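Side-chain contacts in pectate lyase/Amb allergen (PDB 4HWV), which probably cleaves pectate, the de-esterified pectin of plant cell walls, by calcium-dependent elimination, as in other members of polysaccharide lyase family 1: residues A116-A119 against S120-S123; A151-L154 against Q155-V158. All blocks are in the same frame, centred on the assembly; numbering follows the deposited sequence.

Both contacts are local turns of helices: residues 116-123 run into the first turns of helix 118-129, and residues 151-158 lie in the later part of helix 143-159. Their centres are about 17 Å apart and their nearest atoms about 5 Å, without touching; helix 100-105 packs against both, and Phe209 meets Gln118 of contact 1 and Ala151 of contact 2. Their surroundings differ. Contact 1 lies away from the calcium site and faces the second subunit, whereas contact 2 reaches toward the metal: the side chain of Arg156 lies about 9 Å from the bound calcium ion, which is held by Asp227, Asp278 and Asp282.

Contact 1: residues A116-A119 against S120-S123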
loop_
_atom_site.group_PDB
_atom_site.type_symbol
_atom_site.label_atom_id
_atom_site.label_comp_id
_atom_site.label_asym_id
_atom_site.label_seq_id
_atom_site.Cartn_x
_atom_site.Cartn_y
_atom_site.Cartn_z
ATOM N N ALA A 116 -13.486 17.018 -20.280
ATOM C CA ALA A 116 -13.644 17.892 -19.124
ATOM C C ALA A 116 -13.258 17.199 -17.823
ATOM O O ALA A 116 -13.169 17.851 -16.788
ATOM C CB ALA A 116 -15.071 18.396 -19.028
ATOM N N SER A 117 -13.016 15.892 -17.886
ATOM C CA SER A 117 -12.629 15.122 -16.712
ATOM C C SER A 117 -11.981 13.817 -17.128
ATOM O O SER A 117 -12.233 13.298 -18.227
ATOM C CB SER A 117 -13.852 14.806 -15.846
ATOM O OG SER A 117 -14.739 13.918 -16.519
ATOM N N GLN A 118 -11.173 13.269 -16.224
ATOM C CA GLN A 118 -10.692 11.911 -16.359
ATOM C C GLN A 118 -11.874 10.925 -16.397
ATOM O O GLN A 118 -11.869 9.970 -17.175
ATOM C CB GLN A 118 -9.714 11.590 -15.223
ATOM C CG GLN A 118 -9.466 10.102 -14.939
ATOM C CD GLN A 118 -8.667 9.387 -16.004
ATOM O OE1 GLN A 118 -8.606 9.808 -17.162
ATOM N NE2 GLN A 118 -8.043 8.286 -15.613
ATOM N N ALA A 119 -12.905 11.170 -15.592
ATOM C CA ALA A 119 -14.050 10.269 -15.559
ATOM C C ALA A 119 -14.679 10.147 -16.952
ATOM O O ALA A 119 -15.053 9.056 -17.393
ATOM C CB ALA A 119 -15.075 10.774 -14.563
ATOM N N SER A 120 -14.822 11.279 -17.630
ATOM C CA SER A 120 -15.407 11.276 -18.966
ATOM C C SER A 120 -14.514 10.540 -19.972
ATOM O O SER A 120 -14.999 9.744 -20.773
ATOM C CB SER A 120 -15.676 12.709 -19.418
ATOM O OG SER A 120 -16.058 12.742 -20.778
ATOM N N LEU A 121 -13.210 10.801 -19.923
ATOM C CA LEU A 121 -12.274 10.129 -20.809
ATOM C C LEU A 121 -12.319 8.624 -20.584
ATOM O O LEU A 121 -12.423 7.850 -21.543
ATOM C CB LEU A 121 -10.868 10.687 -20.580
ATOM C CG LEU A 121 -9.757 9.953 -21.361
ATOM C CD1 LEU A 121 -10.031 9.904 -22.870
ATOM C CD2 LEU A 121 -8.439 10.631 -21.078
ATOM N N TRP A 122 -12.221 8.214 -19.322
ATOM C CA TRP A 122 -12.199 6.796 -18.994
ATOM C C TRP A 122 -13.498 6.113 -19.422
ATOM O O TRP A 122 -13.461 5.034 -20.016
ATOM C CB TRP A 122 -11.962 6.640 -17.495
ATOM C CG TRP A 122 -11.822 5.230 -16.973
ATOM C CD1 TRP A 122 -12.646 4.619 -16.084
ATOM C CD2 TRP A 122 -10.779 4.291 -17.273
ATOM N NE1 TRP A 122 -12.181 3.355 -15.799
ATOM C CE2 TRP A 122 -11.041 3.128 -16.522
ATOM C CE3 TRP A 122 -9.656 4.320 -18.107
ATOM C CZ2 TRP A 122 -10.220 2.005 -16.565
ATOM C CZ3 TRP A 122 -8.838 3.196 -18.153
ATOM C CH2 TRP A 122 -9.131 2.052 -17.394
ATOM N N SER A 123 -14.645 6.740 -19.147
ATOM C CA SER A 123 -15.914 6.180 -19.586
ATOM C C SER A 123 -15.926 5.995 -21.106
ATOM O O SER A 123 -16.308 4.923 -21.598
ATOM C CB SER A 123 -17.059 7.080 -19.141
ATOM O OG SER A 123 -18.309 6.528 -19.523
HETATM O O HOH W 1 -15.876 15.616 -21.055
#
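Ser117 caps the N-terminus of helix 118-129 by taking up the backbone N-H of Ser120, so this is a local N-cap contact at the point where a loop turns into a helix, outside the strands of the right-handed parallel beta-helix. Ser117 OG accepts from Ser120 N at 2.9 Å with an N-H...O angle of 156°. Its chi1 of 67° sets the hydroxyl between the backbone N and the carbonyl carbon, from where it can reach forward over the first turn. This bond occupies an N-H at the helix start, where the preceding turn cannot supply an i-4 carbonyl. The same approach brings Ser117 OG to 3.3 Å from Ser120 CB. Water 1 spans the same corner: it accepts from Ala116 N at 2.9 Å and is hydrogen-bonded to Ser120 OG.

Regular helical bonds take over at once, Leu121 N to Ser117 O, then Trp122 N to Gln118 O at 2.8 Å and nearly straight, then Ser123 N to Ala119 O. On another side of the turn the Gln118 chain, bent at chi2, brings OE1 to 4.0 Å from Leu121 CD2, a loose polar-apolar contact.

Asp101 OD1 accepts from Gln118 N, tying the capped end to helix 100-105, whose Val104 touches both Gln118 and Leu121. The Trp122 indole meets the ring of Trp222 in strand 221-223. Ala119 and Ser123 pack on Trp122 and Ala119 of the second subunit, bringing helix 118-129 into the dimer interface.

Contact 2: residues A151-L154 against Q155-V158; sequences AAEL and QRRV
Glu153 meets Arg157 one turn further along helix 143-159, outside the strands of the parallel beta-helix, and touches the arginine's aliphatic part. Glu153, bent at chi2, brings OE2 to 3.7 Å from Arg157 CD and 3.9 Å from Arg157 CG. The arginine's chi1 of -66° sets CG beside the backbone N, laying CG and CD back over Glu153 O and OE2. The carboxylate and guanidinium planes are 25° apart, but Arg157 NE stays 4.9 Å from Glu153 OE2, a gap any attraction must span. Beside this pair, Leu154 CD1 approaches Arg157 NH1 at 4.1 Å, the two side chains crossing at about a right angle.

On its other flank Glu153 turns OE1 toward Arg156, one water away. Water 2 lies in the guanidinium plane at its edge, accepts from Arg156 NE at 2.9 Å and gives a weak bond to Glu153 OE1. The stronger partner of Arg156 is Glu225, which forms a salt bridge with NH2 and probably fixes the direction of the guanidinium near the calcium site.

Further out, Gln155 extends away from the helix, where Asp208 N donates to its OE1 and its NE2 donates to Asn90 OD1. Tyr103 of helix 100-105 packs on Leu154, Gln155 and Val158. The helical ladder slackens near its end: Val158 N gives a weak bond to Leu154 O, at an N-H...O angle of 130°, and also bonds to Gln155 O at 3.0 Å.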
loop_
_atom_site.group_PDB
_atom_site.type_symbol
_atom_site.label_atom_id
_atom_site.label_comp_id
_atom_site.label_asym_id
_atom_site.label_seq_id
_atom_site.Cartn_x
_atom_site.Cartn_y
_atom_site.Cartn_z
ATOM N N ALA A 151 -2.618 12.778 -22.372
ATOM C CA ALA A 151 -2.440 12.828 -20.929
ATOM C C ALA A 151 -1.220 12.013 -20.512
ATOM O O ALA A 151 -0.441 12.449 -19.672
ATOM C CB ALA A 151 -3.707 12.347 -20.222
ATOM N N ALA A 152 -1.052 10.848 -21.123
ATOM C CA ALA A 152 0.076 9.967 -20.803
ATOM C C ALA A 152 1.398 10.607 -21.178
ATOM O O ALA A 152 2.401 10.398 -20.501
ATOM C CB ALA A 152 -0.075 8.624 -21.525
ATOM N N GLU A 153 1.411 11.343 -22.288
ATOM C CA GLU A 153 2.629 12.005 -22.735
ATOM C C GLU A 153 3.093 13.064 -21.742
ATOM O O GLU A 153 4.290 13.192 -21.482
ATOM C CB GLU A 153 2.438 12.627 -24.113
ATOM C CG GLU A 153 3.714 13.262 -24.641
ATOM C CD GLU A 153 4.776 12.238 -24.932
ATOM O OE1 GLU A 153 4.440 11.108 -25.354
ATOM O OE2 GLU A 153 5.952 12.561 -24.738
ATOM N N LEU A 154 2.152 13.829 -21.191
ATOM C CA LEU A 154 2.497 14.794 -20.147
ATOM C C LEU A 154 2.997 14.059 -18.899
ATOM O O LEU A 154 4.018 14.440 -18.344
ATOM C CB LEU A 154 1.311 15.720 -19.830
ATOM C CG LEU A 154 1.567 16.766 -18.732
ATOM C CD1 LEU A 154 2.793 17.627 -19.057
ATOM C CD2 LEU A 154 0.346 17.642 -18.513
ATOM N N GLN A 155 2.321 12.992 -18.469
ATOM C CA GLN A 155 2.837 12.254 -17.318
ATOM C C GLN A 155 4.246 11.715 -17.571
ATOM O O GLN A 155 5.100 11.796 -16.691
ATOM C CB GLN A 155 1.868 11.132 -16.864
ATOM C CG GLN A 155 2.395 10.401 -15.629
ATOM C CD GLN A 155 1.359 9.549 -14.931
ATOM O OE1 GLN A 155 0.656 8.775 -15.577
ATOM N NE2 GLN A 155 1.233 9.714 -13.616
ATOM N N ARG A 156 4.483 11.185 -18.770
ATOM C CA ARG A 156 5.814 10.696 -19.121
ATOM C C ARG A 156 6.877 11.772 -18.917
ATOM O O ARG A 156 7.938 11.521 -18.336
ATOM C CB ARG A 156 5.825 10.215 -20.566
ATOM C CG ARG A 156 7.153 9.610 -20.963
ATOM C CD ARG A 156 7.178 9.238 -22.439
ATOM N NE ARG A 156 6.277 8.138 -22.815
ATOM C CZ ARG A 156 6.573 6.841 -22.717
ATOM N NH1 ARG A 156 7.729 6.445 -22.206
ATOM N NH2 ARG A 156 5.704 5.929 -23.140
ATOM N N ARG A 157 6.574 12.988 -19.367
ATOM C CA ARG A 157 7.523 14.090 -19.282
ATOM C C ARG A 157 7.716 14.610 -17.850
ATOM O O ARG A 157 8.711 15.287 -17.557
ATOM C CB ARG A 157 7.090 15.194 -20.232
ATOM C CG ARG A 157 7.191 14.725 -21.708
ATOM C CD ARG A 157 6.557 15.661 -22.730
ATOM N NE ARG A 157 7.304 16.903 -22.803
ATOM C CZ ARG A 157 6.815 18.073 -22.416
ATOM N NH1 ARG A 157 5.574 18.133 -21.966
ATOM N NH2 ARG A 157 7.558 19.177 -22.494
ATOM N N VAL A 158 6.808 14.253 -16.947
ATOM C CA VAL A 158 6.941 14.614 -15.548
ATOM C C VAL A 158 7.687 13.524 -14.770
ATOM O O VAL A 158 8.625 13.808 -14.031
ATOM C CB VAL A 158 5.545 14.855 -14.936
ATOM C CG1 VAL A 158 5.620 15.033 -13.429
ATOM C CG2 VAL A 158 4.915 16.081 -15.565
HETATM O O HOH W 2 3.505 8.552 -23.402
#